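CHAD domain protein (Streptomyces chartreusis, PDB 6RN5) probably binds polyphosphate, as a phosin of the CHAD family, and also binds metal ions, copper among them, though its cellular role is not established. Local coordinates at residues S65-S70 with H287-E292; Q31-L36 with V212-V217; S78-D83 with V217-A222; A244-I249 with F360-A365; A100-Y105 with L185-A190. One frame throughout, in Å; residues are numbered along the deposited sequence.

Contact 1 of 5, residues S65-S70 with H287-E292. With SO4 (sulfate ion), chain G; SO4 (sulfate ion), chain I.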
# COMPACT_ATOMS: atom_id res chain seq x y z
N SER A 65 -1.53 31.13 20.21
CA SER A 65 -2.40 32.07 20.88
C SER A 65 -3.40 32.71 19.91
O SER A 65 -4.55 32.86 20.24
CB SER A 65 -1.59 33.13 21.63
OG SER A 65 -0.73 33.85 20.76
N ALA A 66 -2.94 33.08 18.72
CA ALA A 66 -3.82 33.60 17.69
C ALA A 66 -4.96 32.64 17.41
O ALA A 66 -6.10 33.06 17.31
CB ALA A 66 -3.06 33.87 16.41
N ARG A 67 -4.62 31.37 17.27
CA ARG A 67 -5.62 30.35 16.99
C ARG A 67 -6.62 30.21 18.13
O ARG A 67 -7.80 29.93 17.93
CB ARG A 67 -4.94 28.98 16.87
CG ARG A 67 -4.21 28.72 15.60
CD ARG A 67 -4.03 27.21 15.47
NE ARG A 67 -3.32 26.56 16.58
CZ ARG A 67 -2.08 26.07 16.48
NH1 ARG A 67 -1.51 25.45 17.49
NH2 ARG A 67 -1.39 26.19 15.34
N ARG A 68 -6.12 30.30 19.36
CA ARG A 68 -7.06 30.26 20.49
C ARG A 68 -8.01 31.45 20.54
O ARG A 68 -9.14 31.31 20.97
CB ARG A 68 -6.36 30.12 21.82
CG ARG A 68 -5.82 28.75 22.02
CD ARG A 68 -4.72 28.70 23.10
NE ARG A 68 -4.55 27.33 23.50
CZ ARG A 68 -3.83 26.43 22.85
NH1 ARG A 68 -3.18 26.74 21.75
NH2 ARG A 68 -3.76 25.19 23.32
N ILE A 69 -7.53 32.63 20.19
CA ILE A 69 -8.36 33.81 20.27
C ILE A 69 -9.43 33.71 19.16
O ILE A 69 -10.62 33.94 19.40
CB ILE A 69 -7.49 35.05 20.10
CG1 ILE A 69 -6.57 35.19 21.31
CG2 ILE A 69 -8.33 36.29 19.97
CD1 ILE A 69 -5.52 36.29 21.18
N SER A 70 -8.98 33.29 17.99
CA SER A 70 -9.84 33.19 16.85
C SER A 70 -10.94 32.16 17.14
O SER A 70 -12.13 32.41 16.87
CB SER A 70 -9.00 32.86 15.61
OG SER A 70 -9.77 33.06 14.47
N HIS A 287 -13.44 22.61 19.84
CA HIS A 287 -13.91 21.97 21.07
C HIS A 287 -12.80 21.99 22.15
O HIS A 287 -13.03 22.30 23.27
CB HIS A 287 -14.40 20.52 20.75
CG HIS A 287 -14.69 19.68 21.94
ND1 HIS A 287 -15.62 20.03 22.90
CD2 HIS A 287 -14.20 18.47 22.32
CE1 HIS A 287 -15.68 19.08 23.82
NE2 HIS A 287 -14.83 18.12 23.49
N ARG A 288 -11.57 21.75 21.77
CA ARG A 288 -10.49 21.72 22.76
C ARG A 288 -10.32 23.06 23.41
O ARG A 288 -10.24 23.16 24.62
CB ARG A 288 -9.19 21.24 22.13
CG ARG A 288 -9.07 19.70 22.10
CD ARG A 288 -7.61 19.32 22.46
NE ARG A 288 -6.80 19.89 21.41
CZ ARG A 288 -5.82 20.78 21.50
NH1 ARG A 288 -5.33 21.23 22.64
NH2 ARG A 288 -5.28 21.18 20.35
N TYR A 289 -10.39 24.09 22.60
CA TYR A 289 -10.13 25.45 23.05
C TYR A 289 -11.29 26.01 23.81
O TYR A 289 -11.10 26.90 24.62
CB TYR A 289 -9.81 26.36 21.86
CG TYR A 289 -8.56 26.01 21.10
CD1 TYR A 289 -7.55 25.23 21.66
CD2 TYR A 289 -8.35 26.53 19.82
CE1 TYR A 289 -6.39 24.96 20.96
CE2 TYR A 289 -7.21 26.26 19.12
CZ TYR A 289 -6.22 25.48 19.68
OH TYR A 289 -5.05 25.18 18.94
N ALA A 290 -12.49 25.51 23.54
CA ALA A 290 -13.68 25.85 24.32
C ALA A 290 -13.58 25.26 25.73
O ALA A 290 -13.89 25.95 26.72
CB ALA A 290 -14.96 25.37 23.59
N ARG A 291 -13.22 23.98 25.83
CA ARG A 291 -12.91 23.38 27.12
C ARG A 291 -11.89 24.24 27.88
O ARG A 291 -12.05 24.47 29.07
CB ARG A 291 -12.38 21.94 26.97
CG ARG A 291 -13.49 20.95 26.62
CD ARG A 291 -12.99 19.53 26.32
NE ARG A 291 -12.71 18.72 27.52
CZ ARG A 291 -11.50 18.35 27.94
NH1 ARG A 291 -10.37 18.68 27.30
NH2 ARG A 291 -11.40 17.61 29.04
N GLU A 292 -10.83 24.71 27.20
CA GLU A 292 -9.86 25.64 27.84
C GLU A 292 -10.54 26.93 28.35
O GLU A 292 -10.31 27.36 29.47
CB GLU A 292 -8.76 26.04 26.85
CG GLU A 292 -7.79 24.92 26.48
CD GLU A 292 -6.52 25.44 25.85
OE1 GLU A 292 -6.32 26.69 25.77
OE2 GLU A 292 -5.70 24.61 25.44
S SO4 G . -2.44 23.16 20.38
O1 SO4 G . -2.11 24.56 20.15
O2 SO4 G . -2.41 22.95 21.85
O3 SO4 G . -1.48 22.27 19.73
O4 SO4 G . -3.77 22.91 19.76
S SO4 I . 1.73 24.15 15.44
O1 SO4 I . 1.30 25.43 14.86
O2 SO4 I . 1.30 24.11 16.88
O3 SO4 I . 3.19 24.05 15.45
O4 SO4 I . 1.12 23.05 14.73
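Arg68 of helix 56-75 reaches Glu292 and Tyr289 of helix 274-295, two helices of the all-helical CHAD domain that cross here at nearly a right angle (-83°). The salt bridge is side-on. Arg68 NE donates to Glu292 OE1 and Arg68 NH2 to Glu292 OE2, both at 2.9 Å, so paired bonds fix the guanidinium's rotation; OE1 is also bonded to Tyr27.

Tyrosine suits its place by offering both a flat face and a polar tip. Arg68 CG sits 3.8 Å from the centroid of the Tyr289 ring, almost on its normal, a CH-pi contact, while Tyr289 CE1 lies 3.5 Å from Arg68 CZ over the guanidinium's face.

Most remaining polar contacts hold two sulfates. Arg67 holds one sulfate through NH1 and NH2; it shares the other with Arg68, whose NH1 lies 2.9 Å from O1 of that shared sulfate, and with Arg288. Arg60, Arg63 and Arg64 add further bonds to the two ions. Such a cluster of arginines is consistent with polyphosphate binding, although the sulfates probably come from the crystallisation liquor. Tyr289 OH accepts from Arg67 NE at 3.2 Å and donates to O4 of the shared sulfate at 2.7 Å.

Contact 2 of 5, residues Q31-L36 with V212-V217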
# COMPACT_ATOMS: atom_id res chain seq x y z
N GLN A 31 -4.66 34.93 26.75
CA GLN A 31 -4.16 34.63 25.40
C GLN A 31 -3.59 35.85 24.67
O GLN A 31 -2.52 35.76 24.09
CB GLN A 31 -5.24 33.96 24.56
CG GLN A 31 -5.58 32.58 25.10
CD GLN A 31 -4.38 31.66 25.14
OE1 GLN A 31 -3.64 31.55 24.15
NE2 GLN A 31 -4.18 30.97 26.25
N ALA A 32 -4.32 36.96 24.72
CA ALA A 32 -3.84 38.20 24.19
C ALA A 32 -2.47 38.58 24.74
O ALA A 32 -1.60 39.04 23.98
CB ALA A 32 -4.81 39.30 24.49
N THR A 33 -2.31 38.41 26.04
CA THR A 33 -1.04 38.66 26.71
C THR A 33 0.06 37.70 26.26
O THR A 33 1.17 38.14 26.04
CB THR A 33 -1.21 38.59 28.23
OG1 THR A 33 -2.09 39.61 28.59
CG2 THR A 33 0.11 38.80 29.00
N GLU A 34 -0.23 36.40 26.16
CA GLU A 34 0.71 35.46 25.52
C GLU A 34 1.12 35.86 24.11
O GLU A 34 2.27 35.71 23.77
CB GLU A 34 0.17 34.03 25.44
CG GLU A 34 0.08 33.35 26.81
CD GLU A 34 1.40 33.44 27.60
OE1 GLU A 34 2.42 32.91 27.10
OE2 GLU A 34 1.40 34.03 28.71
N PHE A 35 0.17 36.30 23.29
CA PHE A 35 0.49 36.81 21.96
C PHE A 35 1.45 38.01 22.01
O PHE A 35 2.36 38.11 21.19
CB PHE A 35 -0.80 37.23 21.24
CG PHE A 35 -0.59 37.66 19.82
CD1 PHE A 35 -0.33 38.97 19.52
CD2 PHE A 35 -0.67 36.74 18.79
CE1 PHE A 35 -0.17 39.39 18.21
CE2 PHE A 35 -0.51 37.14 17.46
CZ PHE A 35 -0.27 38.47 17.17
N LEU A 36 1.23 38.94 22.93
CA LEU A 36 2.11 40.11 23.04
C LEU A 36 3.48 39.72 23.57
O LEU A 36 4.48 40.24 23.10
CB LEU A 36 1.51 41.20 23.90
CG LEU A 36 0.17 41.75 23.42
CD1 LEU A 36 -0.40 42.61 24.54
CD2 LEU A 36 0.26 42.51 22.11
N VAL A 212 -5.12 45.80 22.85
CA VAL A 212 -6.29 46.30 23.53
C VAL A 212 -6.98 45.17 24.28
O VAL A 212 -7.35 45.33 25.41
CB VAL A 212 -7.27 46.94 22.53
CG1 VAL A 212 -8.60 47.26 23.20
CG2 VAL A 212 -6.64 48.23 21.98
N LEU A 213 -7.11 44.01 23.64
CA LEU A 213 -7.77 42.86 24.23
C LEU A 213 -7.07 42.34 25.46
O LEU A 213 -7.66 41.70 26.29
CB LEU A 213 -7.85 41.72 23.18
CG LEU A 213 -8.56 40.42 23.55
CD1 LEU A 213 -10.02 40.66 23.94
CD2 LEU A 213 -8.49 39.43 22.39
N ALA A 214 -5.77 42.53 25.56
CA ALA A 214 -5.10 42.13 26.81
C ALA A 214 -5.66 42.90 28.04
O ALA A 214 -5.55 42.42 29.13
CB ALA A 214 -3.58 42.28 26.70
N SER A 215 -6.25 44.07 27.83
CA SER A 215 -6.83 44.86 28.92
C SER A 215 -8.35 44.81 28.94
O SER A 215 -8.91 44.58 29.97
CB SER A 215 -6.42 46.32 28.75
OG SER A 215 -5.04 46.45 29.01
N GLU A 216 -9.01 45.03 27.79
CA GLU A 216 -10.46 45.11 27.72
C GLU A 216 -11.06 44.10 26.74
O GLU A 216 -10.62 44.02 25.59
CB GLU A 216 -10.89 46.47 27.21
CG GLU A 216 -10.38 47.68 27.99
CD GLU A 216 -10.29 48.88 27.08
OE1 GLU A 216 -11.27 49.10 26.31
OE2 GLU A 216 -9.24 49.57 27.07
N VAL A 217 -12.09 43.40 27.19
CA VAL A 217 -12.82 42.43 26.38
C VAL A 217 -14.21 43.00 26.11
O VAL A 217 -14.92 43.32 27.04
CB VAL A 217 -12.93 41.14 27.17
CG1 VAL A 217 -13.64 40.08 26.35
CG2 VAL A 217 -11.54 40.68 27.63
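Ala32 meets Ala214 where helix 21-42 passes the end region of helix 201-213, and their CA atoms come within 4.9 Å. Here two alanines meet, with only a methyl each between the backbones. The methyl of Ala32 rests against the peptide that joins Leu213 to Ala214: CB is 3.5 Å from Ala214 N and 3.9 Å from Ala214 CB. Leu213 closes in on the same methyl, its CG 4.0 Å from Ala32 CB; the anti torsion about CA-CB (chi1 -178°) places CG there.

One residue on, Thr33 contributes its hydroxyl oxygen, which lies 3.6 Å from Ala214 CB. This is a van der Waals contact, because the polar partner of Thr33 OG1 is the carbonyl of Arg29, one turn earlier in its own helix. A threonine fits here since that bond settles its hydroxyl while it lies beside a methyl.

A turn beyond Ala32, Leu36 extends CD1 to within 3.9 Å of Ala214 CB, so that this one methyl is touched by Ala32, Thr33 and Leu36. The leucine also packs on Ala211, and its side chain is about 5 Å from a bound carbonate ion, probably from the crystallisation liquor.

No hydrogen bond joins the segments. Within 212-217, Val212 O accepts from both Ser215 N and Glu216 N as the chain turns away. Apolar, alanine-centred packing thus sets one helix against the end region of another and the chain that follows, within the all-helical CHAD domain.

Contact 3 of 5, residues S78-D83 with V217-A222; sequences SLLDTD and VPLTPA
Leu79 and Thr220, like Asp81 and Pro218, meet through flat peptide groups. At the Leu79 carbonyl, Thr220 N approaches from above the plane, 48° out of it, at 2.8 Å. At the Pro218 carbonyl the donor, Asp81 N, comes nearly along the C=O axis (169°) at 3.0 Å. These two bonds flank Leu80 and Leu219 and make them a non-hydrogen-bonded pair of antiparallel type, a single isolated beta bridge in an otherwise helical fold. Between the bonds, Leu219 CA faces Leu79 O and Leu80 CA faces Pro218 O, each a CA-H...O contact of 3.3 Å.

The bridge stays single, and no strand forms on either side. Pro218, whose ring limits its backbone, is the centre of an inverse gamma turn, with Leu219 N bonded to Val217 O. Asp81 is the N-cap of helix 82-120: its short carboxylate reaches forward over the first turn so that OD1 accepts from Trp84 N, while its own backbone N-H donates to Pro218 O.

The leucines supply the apolar side. Leu80 CD2 lies 3.9 Å from Val217 CG1 and equally far from Leu219 CD2, gathering two side chains of the loop. Val217 and Leu79 continue onto helix 21-42, through Leu28 and Leu24 respectively.

Thr220 uses both its branches. OG1, between the backbone N and the carbonyl carbon (chi1 58°), makes a weak 3.4 Å bond to Leu79 O, whereas the methyl CG2 lies 3.6 Å from both Leu80 N and Leu80 O.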
# COMPACT_ATOMS: atom_id res chain seq x y z
N SER A 78 -21.54 34.87 20.62
CA SER A 78 -22.79 35.48 21.12
C SER A 78 -22.57 36.31 22.36
O SER A 78 -23.38 37.14 22.66
CB SER A 78 -23.86 34.40 21.40
OG SER A 78 -23.34 33.39 22.23
N LEU A 79 -21.48 36.09 23.10
CA LEU A 79 -21.20 36.91 24.30
C LEU A 79 -20.32 38.14 24.05
O LEU A 79 -19.98 38.82 24.98
CB LEU A 79 -20.59 36.03 25.41
CG LEU A 79 -21.56 34.92 25.85
CD1 LEU A 79 -20.98 34.24 27.05
CD2 LEU A 79 -22.93 35.47 26.21
N LEU A 80 -20.01 38.45 22.79
CA LEU A 80 -19.01 39.46 22.43
C LEU A 80 -19.60 40.35 21.34
O LEU A 80 -20.45 39.94 20.62
CB LEU A 80 -17.74 38.76 21.92
CG LEU A 80 -17.04 37.79 22.90
CD1 LEU A 80 -16.14 36.75 22.23
CD2 LEU A 80 -16.19 38.57 23.87
N ASP A 81 -19.12 41.57 21.22
CA ASP A 81 -19.52 42.46 20.11
C ASP A 81 -19.31 41.83 18.74
O ASP A 81 -18.18 41.43 18.39
CB ASP A 81 -18.72 43.74 20.20
CG ASP A 81 -19.08 44.75 19.14
OD1 ASP A 81 -18.77 44.57 17.94
OD2 ASP A 81 -19.64 45.75 19.53
N THR A 82 -20.38 41.75 17.96
CA THR A 82 -20.36 41.00 16.73
C THR A 82 -19.37 41.58 15.71
O THR A 82 -18.57 40.81 15.15
CB THR A 82 -21.77 40.88 16.13
OG1 THR A 82 -22.53 40.04 16.98
CG2 THR A 82 -21.75 40.20 14.79
N ASP A 83 -19.44 42.89 15.47
CA ASP A 83 -18.55 43.58 14.51
C ASP A 83 -17.10 43.35 14.92
O ASP A 83 -16.29 42.92 14.10
CB ASP A 83 -18.79 45.09 14.46
CG ASP A 83 -20.15 45.46 13.92
OD1 ASP A 83 -20.74 44.68 13.14
OD2 ASP A 83 -20.64 46.54 14.28
N VAL A 217 -12.09 43.40 27.19
CA VAL A 217 -12.82 42.43 26.38
C VAL A 217 -14.21 43.00 26.11
O VAL A 217 -14.92 43.32 27.04
CB VAL A 217 -12.93 41.14 27.17
CG1 VAL A 217 -13.64 40.08 26.35
CG2 VAL A 217 -11.54 40.68 27.63
N PRO A 218 -14.63 43.10 24.84
CA PRO A 218 -15.98 43.64 24.54
C PRO A 218 -17.11 42.64 24.72
O PRO A 218 -17.72 42.18 23.76
CB PRO A 218 -15.85 44.08 23.07
CG PRO A 218 -14.83 43.13 22.51
CD PRO A 218 -13.84 42.88 23.60
N LEU A 219 -17.34 42.28 25.98
CA LEU A 219 -18.48 41.44 26.34
C LEU A 219 -19.78 42.13 26.03
O LEU A 219 -19.93 43.31 26.30
CB LEU A 219 -18.45 41.15 27.83
CG LEU A 219 -17.29 40.26 28.35
CD1 LEU A 219 -17.37 40.08 29.85
CD2 LEU A 219 -17.21 38.89 27.67
N THR A 220 -20.78 41.40 25.54
CA THR A 220 -22.14 41.97 25.42
C THR A 220 -22.73 42.27 26.81
O THR A 220 -22.25 41.73 27.80
CB THR A 220 -23.13 41.01 24.70
OG1 THR A 220 -23.18 39.77 25.42
CG2 THR A 220 -22.69 40.77 23.29
N PRO A 221 -23.80 43.10 26.89
CA PRO A 221 -24.33 43.47 28.22
C PRO A 221 -24.61 42.31 29.17
O PRO A 221 -24.25 42.37 30.33
CB PRO A 221 -25.64 44.21 27.89
CG PRO A 221 -25.40 44.81 26.54
CD PRO A 221 -24.49 43.84 25.81
N ALA A 222 -25.21 41.24 28.67
CA ALA A 222 -25.64 40.13 29.52
C ALA A 222 -24.52 39.14 29.84
O ALA A 222 -24.72 38.26 30.68
CB ALA A 222 -26.80 39.39 28.85

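Contact 4 of 5, residues A244-I249 with F360-A365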
# COMPACT_ATOMS: atom_id res chain seq x y z
N ALA A 244 -20.32 11.72 13.49
CA ALA A 244 -21.45 10.80 13.13
C ALA A 244 -21.68 10.73 11.63
O ALA A 244 -22.01 9.69 11.11
CB ALA A 244 -22.76 11.23 13.82
N ALA A 245 -21.47 11.83 10.94
CA ALA A 245 -21.62 11.89 9.50
C ALA A 245 -20.43 11.32 8.70
O ALA A 245 -20.54 11.21 7.49
CB ALA A 245 -21.91 13.31 9.07
N LEU A 246 -19.31 10.96 9.33
CA LEU A 246 -18.23 10.26 8.59
C LEU A 246 -18.51 8.75 8.38
O LEU A 246 -19.04 8.07 9.28
CB LEU A 246 -16.89 10.32 9.33
CG LEU A 246 -16.37 11.65 9.81
CD1 LEU A 246 -15.15 11.43 10.71
CD2 LEU A 246 -16.06 12.51 8.61
N PRO A 247 -18.03 8.19 7.26
CA PRO A 247 -18.08 6.72 7.00
C PRO A 247 -17.24 5.82 7.97
O PRO A 247 -16.17 6.22 8.38
CB PRO A 247 -17.52 6.59 5.59
CG PRO A 247 -17.46 7.98 5.01
CD PRO A 247 -17.41 8.95 6.15
N LEU A 248 -17.74 4.63 8.30
CA LEU A 248 -16.98 3.64 9.11
C LEU A 248 -15.74 3.10 8.33
O LEU A 248 -15.66 3.28 7.12
CB LEU A 248 -17.92 2.48 9.51
CG LEU A 248 -17.47 1.28 10.38
CD1 LEU A 248 -17.87 1.44 11.84
CD2 LEU A 248 -18.02 -0.04 9.84
N ILE A 249 -14.78 2.49 9.02
CA ILE A 249 -13.65 1.79 8.38
C ILE A 249 -13.39 0.43 9.06
O ILE A 249 -13.56 0.29 10.28
CB ILE A 249 -12.32 2.61 8.44
CG1 ILE A 249 -12.49 4.02 7.88
CG2 ILE A 249 -11.19 1.90 7.70
CD1 ILE A 249 -12.65 5.04 8.97
N PHE A 360 -8.51 5.32 10.46
CA PHE A 360 -8.73 4.21 11.36
C PHE A 360 -8.29 4.53 12.82
O PHE A 360 -9.03 4.27 13.78
CB PHE A 360 -8.02 2.96 10.82
CG PHE A 360 -8.27 1.71 11.63
CD1 PHE A 360 -9.51 1.07 11.58
CD2 PHE A 360 -7.26 1.15 12.42
CE1 PHE A 360 -9.74 -0.10 12.31
CE2 PHE A 360 -7.49 -0.01 13.16
CZ PHE A 360 -8.74 -0.63 13.10
N ALA A 361 -7.11 5.11 12.98
CA ALA A 361 -6.65 5.50 14.30
C ALA A 361 -7.64 6.48 14.97
O ALA A 361 -7.99 6.33 16.15
CB ALA A 361 -5.24 6.08 14.23
N PHE A 362 -8.12 7.46 14.21
CA PHE A 362 -9.06 8.41 14.78
C PHE A 362 -10.29 7.65 15.26
O PHE A 362 -10.74 7.83 16.39
CB PHE A 362 -9.53 9.43 13.75
CG PHE A 362 -10.70 10.24 14.21
CD1 PHE A 362 -10.52 11.38 15.00
CD2 PHE A 362 -12.02 9.86 13.88
CE1 PHE A 362 -11.62 12.11 15.46
CE2 PHE A 362 -13.12 10.62 14.29
CZ PHE A 362 -12.93 11.73 15.09
N GLN A 363 -10.83 6.82 14.38
CA GLN A 363 -12.01 6.01 14.71
C GLN A 363 -11.87 5.17 15.98
O GLN A 363 -12.76 5.15 16.80
CB GLN A 363 -12.36 5.11 13.54
CG GLN A 363 -13.78 4.57 13.61
CD GLN A 363 -14.03 3.50 12.56
OE1 GLN A 363 -14.67 3.77 11.54
NE2 GLN A 363 -13.51 2.30 12.80
N GLN A 364 -10.74 4.50 16.15
CA GLN A 364 -10.51 3.70 17.35
C GLN A 364 -10.42 4.56 18.59
O GLN A 364 -10.94 4.19 19.64
CB GLN A 364 -9.21 2.89 17.24
CG GLN A 364 -9.16 2.00 16.01
CD GLN A 364 -10.30 1.05 15.97
OE1 GLN A 364 -11.21 1.18 15.14
NE2 GLN A 364 -10.29 0.09 16.88
N ALA A 365 -9.74 5.69 18.46
CA ALA A 365 -9.63 6.62 19.56
C ALA A 365 -10.98 7.24 19.91
O ALA A 365 -11.31 7.44 21.09
CB ALA A 365 -8.64 7.71 19.22
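Gln363 of helix 338-366 and Ile249 of the loop after helix 229-244 share the polar part of this contact, a pair of hydrogen bonds. Ile249 N donates to Gln363 OE1 at 2.8 Å, with a bent N-H...O angle of 141°. Gln363 NE2 answers by donating to Ile249 O at 3.2 Å, and this bond is straighter (165°) and lies close to the amide plane. Glutamine suits the place because one flat group carries an acceptor and a donor side by side, and Ile249, in an extended conformation, turns its N-H and C=O the same way. The two bonds together would fix the turn of the amide, although Ile249 is poorly ordered and their geometry is correspondingly less certain. The reach of Gln363 comes from a stretched chain, with CG anti to the backbone N (chi1 -162°). NE2 has in addition a weak bond to Gln364 OE1.

Apolar groups complete the contact. OE1 lies 3.4 Å from Leu248 CA and 3.9 Å from Leu248 CG. Ile249 CG2 comes within 4.3 Å of Phe360 CD1, with the same reserve about its placement. Nearer helix 274-295, Leu246 CD1 meets Phe362 CE2 at 4.2 Å, the two side chains crossing at about a right angle. Leu246 also packs on Trp277, and Phe362 on Val280, which joins the pair to that helix.

Here a glutamine amide pairs with the N-H and C=O of one extended residue, tying the loop after helix 229-244 to the last modelled helix of this all-helical fold.

Contact 5 of 5, residues A100-Y105 with L185-A190; sequences AMEHAY and LARTRA
Tyr105 of helix 82-120 lies against Ala186 and Arg187 of helix 170-198, and its side chain can be followed outward. CB lies 4.1 Å from Arg187 CA. CG stands anti to the carbonyl carbon (chi1 -71°), and from it onward the ring lies over Ala186, whose CB is 3.6 Å from the ring centroid and 6° off its normal, a CH-pi contact centred on the face. CD1 and CE1 meet this methyl; CD2 reaches the Ala186 carbonyl, 3.7 Å from its O, with CE2 following, while the edge at CD2 meets Ala190 CB at 4.1 Å. CZ still lies above the Ala186 methyl. Alanine suits position 186, since a single methyl lets the ring lie flat against the neighbouring helix.

Ala190, one turn on from Ala186, lets the backbones come close. Its CB sits 3.7 Å from Glu102 N, in the part of helix 82-120 where the chain is kinked, and Met101 CB is close by.

Glu102 and Arg187 run beside this contact with long aliphatic stems, CG to CG at 3.8 Å. Their charges attract only loosely: Glu102 OE2 and Arg187 NE form a long salt bridge of 3.9 Å. The firmer partner of the carboxylate is His191, whose ND1 is hydrogen-bonded to OE1.

With the segments' axes 8.2 Å apart and their directions 164° apart, this is a closely packed antiparallel helix pair, as expected for neighbouring long helices of an alpha-helical CHAD domain.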
# COMPACT_ATOMS: atom_id res chain seq x y z
N ALA A 100 2.24 29.86 9.87
CA ALA A 100 2.32 28.38 9.81
C ALA A 100 3.15 27.86 8.61
O ALA A 100 3.78 26.80 8.69
CB ALA A 100 0.90 27.80 9.79
N MET A 101 3.19 28.63 7.53
CA MET A 101 3.63 28.11 6.23
C MET A 101 5.05 27.59 6.21
O MET A 101 5.30 26.46 5.78
CB MET A 101 3.39 29.15 5.16
CG MET A 101 1.96 29.08 4.64
SD MET A 101 1.58 27.79 3.38
CE MET A 101 2.47 26.31 3.89
N GLU A 102 5.98 28.36 6.72
CA GLU A 102 7.36 27.91 6.70
C GLU A 102 7.48 26.51 7.31
O GLU A 102 7.99 25.58 6.68
CB GLU A 102 8.29 28.90 7.40
CG GLU A 102 9.73 28.44 7.39
CD GLU A 102 10.67 29.37 8.12
OE1 GLU A 102 10.23 30.43 8.66
OE2 GLU A 102 11.86 29.03 8.14
N HIS A 103 6.97 26.37 8.52
CA HIS A 103 6.98 25.10 9.28
C HIS A 103 6.28 23.94 8.53
O HIS A 103 6.77 22.85 8.50
CB HIS A 103 6.34 25.35 10.68
CG HIS A 103 5.80 24.11 11.33
ND1 HIS A 103 6.60 23.20 11.99
CD2 HIS A 103 4.53 23.63 11.41
CE1 HIS A 103 5.85 22.21 12.45
NE2 HIS A 103 4.59 22.45 12.12
N ALA A 104 5.11 24.20 7.93
CA ALA A 104 4.43 23.16 7.21
C ALA A 104 5.34 22.58 6.09
O ALA A 104 5.42 21.36 5.89
CB ALA A 104 3.09 23.70 6.66
N TYR A 105 6.02 23.45 5.36
CA TYR A 105 6.92 23.01 4.28
C TYR A 105 8.11 22.26 4.84
O TYR A 105 8.50 21.18 4.28
CB TYR A 105 7.40 24.17 3.41
CG TYR A 105 6.30 24.72 2.52
CD1 TYR A 105 5.63 23.92 1.62
CD2 TYR A 105 5.96 26.08 2.56
CE1 TYR A 105 4.64 24.43 0.80
CE2 TYR A 105 4.96 26.59 1.75
CZ TYR A 105 4.31 25.76 0.89
OH TYR A 105 3.35 26.26 0.07
N LEU A 185 12.74 25.66 -1.63
CA LEU A 185 12.30 26.91 -2.23
C LEU A 185 11.03 27.41 -1.60
O LEU A 185 10.92 28.62 -1.32
CB LEU A 185 12.13 26.79 -3.76
CG LEU A 185 13.47 26.62 -4.49
CD1 LEU A 185 13.22 26.20 -5.94
CD2 LEU A 185 14.31 27.89 -4.38
N ALA A 186 10.03 26.53 -1.50
CA ALA A 186 8.72 26.87 -0.91
C ALA A 186 8.89 27.44 0.51
O ALA A 186 8.27 28.44 0.87
CB ALA A 186 7.83 25.64 -0.85
N ARG A 187 9.77 26.81 1.28
CA ARG A 187 10.04 27.19 2.64
C ARG A 187 10.65 28.57 2.70
O ARG A 187 10.16 29.43 3.43
CB ARG A 187 10.99 26.17 3.25
CG ARG A 187 11.58 26.55 4.60
CD ARG A 187 12.59 25.51 5.05
NE ARG A 187 13.41 26.02 6.13
CZ ARG A 187 14.29 25.31 6.85
NH1 ARG A 187 14.46 24.01 6.62
NH2 ARG A 187 15.00 25.91 7.81
N THR A 188 11.73 28.78 1.95
CA THR A 188 12.45 30.05 1.91
C THR A 188 11.53 31.14 1.44
O THR A 188 11.50 32.26 2.00
CB THR A 188 13.67 29.93 0.99
OG1 THR A 188 14.54 28.94 1.54
CG2 THR A 188 14.47 31.18 0.94
N ARG A 189 10.71 30.83 0.45
CA ARG A 189 9.71 31.81 0.01
C ARG A 189 8.70 32.17 1.13
O ARG A 189 8.38 33.36 1.34
CB ARG A 189 9.02 31.37 -1.27
CG ARG A 189 7.85 32.24 -1.65
CD ARG A 189 7.46 31.90 -3.06
NE ARG A 189 6.29 32.64 -3.46
CZ ARG A 189 5.75 32.58 -4.67
NH1 ARG A 189 6.26 31.77 -5.61
NH2 ARG A 189 4.69 33.30 -4.94
N ALA A 190 8.20 31.14 1.81
CA ALA A 190 7.30 31.29 2.95
C ALA A 190 7.94 32.08 4.06
O ALA A 190 7.28 32.90 4.70
CB ALA A 190 6.95 29.93 3.49

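In the fold
From the N terminus, helix 21-42 opens contact 2, helix 56-75 opens contact 1, the turn leading into helix 82-120 opens contact 3, and that helix opens contact 5 farther along. Contact 5 closes first, on helix 170-198, and its loop falls within those of contacts 1, 2 and 3. Contact 2 closes next at 212-217 and shares Val217 with contact 3, which it crosses; contact 3 closes at 217-222, in the loop before helix 229-244, within the span of contact 1. Contact 4 opens at 244-249, before contact 1 closes on helix 274-295, so these two cross, as do contacts 1 and 2. Contact 4 finally brings in helix 338-366, about 38 Å between centres from contact 2.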